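Local coordinates for glutamate racemase (Bacillus anthracis, PDB 2DWU), which belongs to the Asp/Glu/hydantoin racemase family of two-domain alpha/beta enzymes and holds D-glutamic acid in the pocket between its two parallel sheets, at residues C36-Y46 with F57-F68; G114-I125 with L141-P149. One frame throughout, in Å; residues are numbered along the deposited sequence. Where two conformers were deposited one is given.

Contact 1: C36-Y46 with F57-F68; sequences CYIGDNERCPY and FVFEMVEFLKQF. With DGL (D-glutamic acid), chain H.
Arg-43 lays its guanidinium flat on one face of the Phe-57 ring, with centres 3.7 Å apart and planes 9° from parallel, so the pair is both a stack and a cation-pi contact. Its CD sits over the same face as a CH-pi partner. The bend at chi3 (-66°) turns the guanidinium so that its edge meets two carboxylates, which it joins in a salt-bridge network. End-on, NH1 and NH2 both reach Glu-60 OE1, at 2.9 and 2.8 Å, from the same face of that carboxylate. Side-on, NE donates to the syn lone pair of Asp-40 OD2 at 2.8 Å, while NH2 reaches OD2 from above the carboxylate plane. The Tyr-46 hydroxyl donates to the anti lone pair of OD2, with OH at 2.7 Å, so three donors grip this one oxygen. Further along, the Met-61 methyl CE meets the Tyr-46 ring at its edge, and Met-61 SD touches Asp-40 CB and, in the Ile-38 conformer given, Ile-38 CG1. Strand 36-39 and helix 57-65 run nearly antiparallel (149°) with axes 9.4 Å apart, the packing of a beta-alpha unit in a parallel alpha/beta sheet. At the far end, Cys-36 SG, in one of two conformers, lies 3.5 Å from the Phe-68 ring centroid, over its face, a tentative sulfur-aromatic contact. Beyond this shell, Asp-40 OD1 is hydrogen-bonded to Thr-242, a residue of the potassium site, which helps fix the carboxylate's rotation. The loop leading away from Asp-40 enters the ligand pocket, where Tyr-46 N donates an almost straight 2.8 Å bond to OE2 of D-glutamic acid.

Contact 2: G114-I125 with L141-P149; sequences GKIGVIGTVGTI and LKVHSHACP
Two neighbouring parallel strands, 115-120 and 142-147, form the edge of a four-stranded sheet, their backbones bonded from Gly-114 to Cys-148. Lys-142 N donates to Gly-114 O at 3.0 Å, and Ile-116 then uses both its polar atoms: N donates to Lys-142 O at 2.9 Å, and O accepts from His-144 N. Val-118 repeats this with His-144 O and His-146 N. Gly-120 N makes only a weak bond to His-146 O, 3.5 Å long, but Gly-120 O accepts firmly from Cys-148 N at 2.9 Å. The axes lie 4.7 Å apart with a 17° twist. Because helices 122-127 and 129-137 link the strands, the unit is a beta-alpha-beta crossover. Helix 129-137 packs on the face bearing Ile-116, Val-118 and Val-143; helix 162-177 meets the other, with Ile-119, His-144 and His-146. Where the first strand gives way to helix 122-127, Thr-121 is the N-cap, its OG1 accepting from Thr-124 N at 3.0 Å; OG1 is also hydrogen-bonded to Thr-79. One turn on, Ile-125, with CG1 opposite its carbonyl carbon (chi1 -59°), rests that atom 3.7 Å from Ala-147 CA and brings CG2 to Ser-145 CB.

Contact 1 closes before contact 2 opens along the chain, and the two lie on opposite sides of its centre, their own centres 25 Å apart. They share no strand: 36-46 starts in the six-stranded parallel sheet, where strand 35-39 is an inner member, whereas 114-125 and 141-149 belong to the separate four-stranded one. Their nearest atoms, about 6 Å apart, do not touch. D-glutamic acid bridges that separation, touched by Cys-44, Pro-45 and Tyr-46 of contact 1 and by Thr-121 of contact 2. Each sheet thus contributes a loop following a strand to one ligand pocket, consistent with a binding site between two alpha/beta domains.

Contact 1: C36-Y46 with F57-F68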
# COMPACT_ATOMS: atom_id res chain seq x y z
N CYS B 36 4.71 13.24 -16.69
CA CYS B 36 5.04 14.60 -17.12
C CYS B 36 5.57 15.20 -15.82
O CYS B 36 4.79 15.50 -14.91
CB CYS B 36 3.81 15.38 -17.57
SG CYS B 36 4.24 17.02 -18.17
N TYR B 37 6.88 15.36 -15.75
CA TYR B 37 7.57 15.83 -14.54
C TYR B 37 8.17 17.21 -14.62
O TYR B 37 8.74 17.56 -15.64
CB TYR B 37 8.71 14.85 -14.29
CG TYR B 37 9.57 15.07 -13.07
CD1 TYR B 37 9.44 14.24 -11.94
CD2 TYR B 37 10.55 16.06 -13.04
CE1 TYR B 37 10.28 14.38 -10.82
CE2 TYR B 37 11.40 16.22 -11.91
CZ TYR B 37 11.25 15.37 -10.81
OH TYR B 37 12.10 15.47 -9.72
N ILE B 38 8.03 17.99 -13.55
CA ILE B 38 8.65 19.31 -13.50
C ILE B 38 9.45 19.43 -12.20
O ILE B 38 8.92 19.14 -11.11
CB ILE B 38 7.58 20.48 -13.56
CG1 ILE B 38 8.27 21.82 -13.24
CG2 ILE B 38 6.43 20.23 -12.59
CD1 ILE B 38 9.36 22.21 -14.24
N GLY B 39 10.72 19.80 -12.33
CA GLY B 39 11.58 19.98 -11.16
C GLY B 39 12.03 21.43 -11.16
O GLY B 39 12.56 21.91 -12.18
N ASP B 40 11.83 22.13 -10.05
CA ASP B 40 12.19 23.56 -9.97
C ASP B 40 13.63 23.76 -9.50
O ASP B 40 13.90 24.49 -8.54
CB ASP B 40 11.22 24.25 -9.01
CG ASP B 40 11.28 25.79 -9.07
OD1 ASP B 40 11.87 26.33 -10.03
OD2 ASP B 40 10.70 26.44 -8.16
N ASN B 41 14.58 23.15 -10.22
CA ASN B 41 15.97 23.24 -9.80
C ASN B 41 16.51 24.64 -9.58
O ASN B 41 17.38 24.84 -8.72
CB ASN B 41 16.86 22.50 -10.80
CG ASN B 41 16.55 21.04 -10.86
OD1 ASN B 41 15.57 20.62 -11.50
ND2 ASN B 41 17.36 20.24 -10.18
N GLU B 42 16.03 25.60 -10.34
CA GLU B 42 16.52 26.97 -10.16
C GLU B 42 16.25 27.53 -8.75
O GLU B 42 16.99 28.41 -8.28
CB GLU B 42 15.89 27.89 -11.21
CG GLU B 42 16.44 29.32 -11.16
CD GLU B 42 16.16 30.09 -12.44
OE1 GLU B 42 17.02 30.07 -13.35
OE2 GLU B 42 15.07 30.71 -12.54
N ARG B 43 15.23 27.01 -8.07
CA ARG B 43 14.90 27.49 -6.73
C ARG B 43 15.06 26.43 -5.63
O ARG B 43 14.60 26.61 -4.50
CB ARG B 43 13.51 28.09 -6.72
CG ARG B 43 13.41 29.30 -7.70
CD ARG B 43 12.06 30.02 -7.64
NE ARG B 43 10.96 29.18 -8.10
CZ ARG B 43 9.81 29.64 -8.59
NH1 ARG B 43 9.60 30.94 -8.69
NH2 ARG B 43 8.87 28.78 -8.97
N CYS B 44 15.70 25.33 -5.97
CA CYS B 44 15.98 24.24 -5.02
C CYS B 44 17.17 24.76 -4.20
O CYS B 44 18.08 25.39 -4.76
CB CYS B 44 16.37 22.99 -5.82
SG CYS B 44 16.58 21.48 -4.85
N PRO B 45 17.21 24.50 -2.88
CA PRO B 45 16.25 23.75 -2.06
C PRO B 45 15.04 24.50 -1.50
O PRO B 45 15.09 25.71 -1.26
CB PRO B 45 17.13 23.21 -0.93
CG PRO B 45 18.04 24.38 -0.68
CD PRO B 45 18.42 24.82 -2.09
N TYR B 46 13.96 23.75 -1.31
CA TYR B 46 12.75 24.27 -0.70
C TYR B 46 12.80 24.07 0.81
O TYR B 46 12.11 24.75 1.58
CB TYR B 46 11.54 23.51 -1.22
CG TYR B 46 11.08 23.89 -2.60
CD1 TYR B 46 11.80 24.77 -3.43
CD2 TYR B 46 9.88 23.38 -3.07
CE1 TYR B 46 11.30 25.14 -4.69
CE2 TYR B 46 9.38 23.73 -4.31
CZ TYR B 46 10.08 24.60 -5.11
OH TYR B 46 9.49 24.92 -6.31
N PHE B 57 5.60 28.82 -5.20
CA PHE B 57 6.37 28.11 -6.22
C PHE B 57 5.66 26.84 -6.72
O PHE B 57 5.76 26.49 -7.90
CB PHE B 57 7.75 27.66 -5.68
CG PHE B 57 8.65 28.78 -5.25
CD1 PHE B 57 8.37 30.11 -5.59
CD2 PHE B 57 9.82 28.49 -4.56
CE1 PHE B 57 9.27 31.13 -5.24
CE2 PHE B 57 10.72 29.51 -4.20
CZ PHE B 57 10.43 30.83 -4.55
N VAL B 58 5.02 26.12 -5.81
CA VAL B 58 4.31 24.91 -6.18
C VAL B 58 3.13 25.26 -7.08
O VAL B 58 2.89 24.58 -8.08
CB VAL B 58 3.83 24.16 -4.92
CG1 VAL B 58 2.83 23.05 -5.31
CG2 VAL B 58 5.05 23.55 -4.19
N PHE B 59 2.41 26.32 -6.75
CA PHE B 59 1.30 26.70 -7.61
C PHE B 59 1.77 27.14 -8.99
O PHE B 59 1.03 26.98 -9.97
CB PHE B 59 0.42 27.74 -6.94
CG PHE B 59 -0.66 27.13 -6.09
CD1 PHE B 59 -0.50 26.99 -4.71
CD2 PHE B 59 -1.81 26.61 -6.68
CE1 PHE B 59 -1.45 26.33 -3.93
CE2 PHE B 59 -2.77 25.95 -5.91
CZ PHE B 59 -2.59 25.80 -4.53
N GLU B 60 2.97 27.69 -9.09
CA GLU B 60 3.53 28.07 -10.39
C GLU B 60 3.81 26.78 -11.19
O GLU B 60 3.60 26.73 -12.38
CB GLU B 60 4.84 28.86 -10.23
CG GLU B 60 4.65 30.20 -9.57
CD GLU B 60 5.88 31.09 -9.67
OE1 GLU B 60 6.99 30.58 -9.97
OE2 GLU B 60 5.74 32.31 -9.43
N MET B 61 4.29 25.73 -10.52
CA MET B 61 4.54 24.48 -11.23
C MET B 61 3.22 23.84 -11.66
O MET B 61 3.14 23.22 -12.72
CB MET B 61 5.34 23.47 -10.37
CG MET B 61 6.81 23.82 -10.26
SD MET B 61 7.81 22.56 -9.49
CE MET B 61 7.48 22.86 -7.72
N VAL B 62 2.19 23.97 -10.83
CA VAL B 62 0.89 23.40 -11.19
C VAL B 62 0.35 24.10 -12.45
O VAL B 62 -0.24 23.45 -13.32
CB VAL B 62 -0.14 23.53 -10.04
CG1 VAL B 62 -1.55 23.14 -10.53
CG2 VAL B 62 0.27 22.61 -8.89
N GLU B 63 0.56 25.41 -12.55
CA GLU B 63 0.10 26.15 -13.72
C GLU B 63 0.79 25.63 -14.97
O GLU B 63 0.17 25.55 -16.03
CB GLU B 63 0.38 27.66 -13.57
CG GLU B 63 -0.63 28.36 -12.68
CD GLU B 63 -2.07 28.08 -13.11
OE1 GLU B 63 -2.43 28.46 -14.25
OE2 GLU B 63 -2.83 27.48 -12.32
N PHE B 64 2.06 25.26 -14.84
CA PHE B 64 2.79 24.70 -15.95
C PHE B 64 2.20 23.35 -16.34
O PHE B 64 1.97 23.06 -17.52
CB PHE B 64 4.27 24.52 -15.60
CG PHE B 64 5.03 23.71 -16.62
CD1 PHE B 64 5.38 24.25 -17.85
CD2 PHE B 64 5.34 22.37 -16.36
CE1 PHE B 64 6.03 23.47 -18.82
CE2 PHE B 64 5.98 21.59 -17.32
CZ PHE B 64 6.32 22.14 -18.56
N LEU B 65 1.98 22.49 -15.34
CA LEU B 65 1.46 21.16 -15.61
C LEU B 65 0.04 21.15 -16.19
O LEU B 65 -0.34 20.23 -16.90
CB LEU B 65 1.51 20.30 -14.33
CG LEU B 65 2.93 19.95 -13.87
CD1 LEU B 65 2.87 19.21 -12.51
CD2 LEU B 65 3.64 19.07 -14.92
N LYS B 66 -0.72 22.20 -15.90
CA LYS B 66 -2.10 22.29 -16.38
C LYS B 66 -2.18 22.42 -17.89
O LYS B 66 -3.27 22.31 -18.47
CB LYS B 66 -2.82 23.45 -15.70
CG LYS B 66 -3.42 23.10 -14.37
CD LYS B 66 -3.94 24.34 -13.66
CE LYS B 66 -4.88 23.95 -12.55
NZ LYS B 66 -6.12 23.30 -13.10
N GLN B 67 -1.04 22.66 -18.53
CA GLN B 67 -1.01 22.79 -19.98
C GLN B 67 -1.13 21.39 -20.60
O GLN B 67 -1.38 21.25 -21.81
CB GLN B 67 0.29 23.47 -20.41
CG GLN B 67 0.45 24.85 -19.77
CD GLN B 67 1.76 25.53 -20.15
OE1 GLN B 67 2.85 25.07 -19.78
NE2 GLN B 67 1.67 26.63 -20.90
N PHE B 68 -0.96 20.37 -19.77
CA PHE B 68 -1.05 18.98 -20.21
C PHE B 68 -2.34 18.34 -19.73
O PHE B 68 -2.96 18.82 -18.77
CB PHE B 68 0.12 18.16 -19.66
CG PHE B 68 1.46 18.69 -20.06
CD1 PHE B 68 2.08 19.67 -19.31
CD2 PHE B 68 2.11 18.20 -21.20
CE1 PHE B 68 3.33 20.16 -19.66
CE2 PHE B 68 3.36 18.68 -21.56
CZ PHE B 68 3.97 19.67 -20.79
N DGL H . 12.72 17.41 -2.59
CA DGL H . 12.95 17.91 -1.20
C DGL H . 12.17 17.10 -0.22
O DGL H . 11.95 17.49 0.92
CB DGL H . 14.46 17.83 -0.85
CG DGL H . 15.16 19.03 -1.54
CD DGL H . 14.73 20.37 -1.12
OE1 DGL H . 14.99 20.86 -0.01
OE2 DGL H . 14.01 21.04 -1.99
OXT DGL H . 11.71 15.96 -0.64

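Contact 2: G114-I125 with L141-P149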
# COMPACT_ATOMS: atom_id res chain seq x y z
N GLY B 114 4.59 0.37 17.44
CA GLY B 114 3.88 1.63 17.35
C GLY B 114 4.79 2.81 17.66
O GLY B 114 4.33 3.80 18.17
N LYS B 115 6.07 2.69 17.34
CA LYS B 115 7.06 3.74 17.60
C LYS B 115 7.75 3.98 16.28
O LYS B 115 8.52 3.15 15.82
CB LYS B 115 8.05 3.25 18.67
CG LYS B 115 7.38 3.15 20.06
CD LYS B 115 8.33 2.60 21.13
CE LYS B 115 7.83 3.01 22.57
NZ LYS B 115 6.76 2.18 23.13
N ILE B 116 7.51 5.17 15.73
CA ILE B 116 7.97 5.51 14.39
C ILE B 116 8.87 6.73 14.33
O ILE B 116 8.58 7.74 14.95
CB ILE B 116 6.72 5.75 13.54
CG1 ILE B 116 5.88 4.46 13.50
CG2 ILE B 116 7.10 6.15 12.12
CD1 ILE B 116 4.45 4.68 13.06
N GLY B 117 9.98 6.63 13.60
CA GLY B 117 10.82 7.80 13.43
C GLY B 117 10.59 8.35 12.02
O GLY B 117 10.13 7.64 11.14
N VAL B 118 10.86 9.63 11.82
CA VAL B 118 10.79 10.19 10.47
C VAL B 118 11.80 11.31 10.37
O VAL B 118 11.95 12.11 11.30
CB VAL B 118 9.40 10.70 10.05
CG1 VAL B 118 8.92 11.80 11.00
CG2 VAL B 118 9.47 11.22 8.61
N ILE B 119 12.51 11.34 9.25
CA ILE B 119 13.55 12.34 8.99
C ILE B 119 13.21 13.08 7.71
O ILE B 119 12.56 12.53 6.80
CB ILE B 119 14.97 11.71 8.87
CG1 ILE B 119 14.98 10.54 7.87
CG2 ILE B 119 15.39 11.24 10.29
CD1 ILE B 119 16.40 10.06 7.53
N GLY B 120 13.63 14.34 7.63
CA GLY B 120 13.33 15.12 6.44
C GLY B 120 13.91 16.50 6.59
O GLY B 120 14.70 16.76 7.51
N THR B 121 13.52 17.40 5.68
CA THR B 121 14.04 18.77 5.74
C THR B 121 13.44 19.53 6.91
O THR B 121 12.47 19.10 7.52
CB THR B 121 13.63 19.59 4.49
OG1 THR B 121 12.19 19.70 4.46
CG2 THR B 121 14.15 18.95 3.20
N VAL B 122 14.03 20.67 7.21
CA VAL B 122 13.50 21.49 8.28
C VAL B 122 12.03 21.85 7.99
O VAL B 122 11.18 21.77 8.87
CB VAL B 122 14.34 22.75 8.45
CG1 VAL B 122 13.61 23.72 9.36
CG2 VAL B 122 15.69 22.38 9.04
N GLY B 123 11.71 22.21 6.74
CA GLY B 123 10.34 22.56 6.43
C GLY B 123 9.38 21.40 6.66
O GLY B 123 8.31 21.57 7.22
N THR B 124 9.78 20.22 6.23
CA THR B 124 8.93 19.04 6.40
C THR B 124 8.70 18.72 7.86
O THR B 124 7.56 18.51 8.28
CB THR B 124 9.56 17.83 5.71
OG1 THR B 124 9.61 18.09 4.31
CG2 THR B 124 8.74 16.56 5.97
N ILE B 125 9.77 18.74 8.63
CA ILE B 125 9.64 18.42 10.05
C ILE B 125 8.89 19.50 10.83
O ILE B 125 8.03 19.19 11.66
CB ILE B 125 11.01 18.13 10.66
CG1 ILE B 125 11.66 16.96 9.92
CG2 ILE B 125 10.86 17.80 12.15
CD1 ILE B 125 10.79 15.63 9.93
N LEU B 141 0.25 6.22 18.73
CA LEU B 141 1.56 5.95 18.15
C LEU B 141 2.50 6.99 18.72
O LEU B 141 2.08 8.10 19.04
CB LEU B 141 1.51 6.12 16.63
CG LEU B 141 0.70 5.12 15.82
CD1 LEU B 141 0.53 5.66 14.39
CD2 LEU B 141 1.39 3.74 15.82
N LYS B 142 3.76 6.61 18.89
CA LYS B 142 4.77 7.54 19.37
C LYS B 142 5.57 7.88 18.11
O LYS B 142 6.09 6.97 17.44
CB LYS B 142 5.68 6.87 20.40
CG LYS B 142 6.70 7.83 20.99
CD LYS B 142 6.03 9.05 21.61
CE LYS B 142 7.06 9.92 22.35
NZ LYS B 142 6.51 11.22 22.82
N VAL B 143 5.68 9.16 17.80
CA VAL B 143 6.38 9.61 16.60
C VAL B 143 7.54 10.51 16.98
O VAL B 143 7.37 11.48 17.73
CB VAL B 143 5.41 10.40 15.66
CG1 VAL B 143 6.11 10.73 14.30
CG2 VAL B 143 4.13 9.58 15.40
N HIS B 144 8.72 10.18 16.46
CA HIS B 144 9.91 10.98 16.71
C HIS B 144 10.30 11.60 15.38
O HIS B 144 10.68 10.86 14.47
CB HIS B 144 11.04 10.09 17.20
CG HIS B 144 10.77 9.50 18.56
ND1 HIS B 144 10.83 10.26 19.71
CD2 HIS B 144 10.41 8.25 18.94
CE1 HIS B 144 10.51 9.49 20.75
NE2 HIS B 144 10.25 8.27 20.31
N SER B 145 10.22 12.92 15.28
CA SER B 145 10.50 13.64 14.03
C SER B 145 11.78 14.46 14.16
O SER B 145 11.91 15.30 15.05
CB SER B 145 9.30 14.52 13.70
OG SER B 145 8.13 13.72 13.64
N HIS B 146 12.73 14.21 13.25
CA HIS B 146 14.04 14.87 13.27
C HIS B 146 14.52 15.43 11.93
O HIS B 146 14.67 14.69 10.95
CB HIS B 146 15.09 13.87 13.79
CG HIS B 146 16.49 14.39 13.77
ND1 HIS B 146 16.91 15.44 14.56
CD2 HIS B 146 17.57 14.00 13.06
CE1 HIS B 146 18.19 15.68 14.32
NE2 HIS B 146 18.62 14.82 13.42
N ALA B 147 14.80 16.73 11.90
CA ALA B 147 15.28 17.37 10.66
C ALA B 147 16.74 16.95 10.43
O ALA B 147 17.53 16.91 11.38
CB ALA B 147 15.20 18.87 10.78
N CYS B 148 17.09 16.67 9.17
CA CYS B 148 18.45 16.26 8.77
C CYS B 148 18.78 17.18 7.59
O CYS B 148 18.89 16.72 6.45
CB CYS B 148 18.45 14.80 8.32
SG CYS B 148 18.00 13.65 9.65
N PRO B 149 19.01 18.46 7.87
CA PRO B 149 19.32 19.46 6.85
C PRO B 149 20.50 19.23 5.90
O PRO B 149 20.50 19.75 4.78
CB PRO B 149 19.47 20.74 7.66
CG PRO B 149 20.07 20.24 8.95
CD PRO B 149 19.23 19.01 9.22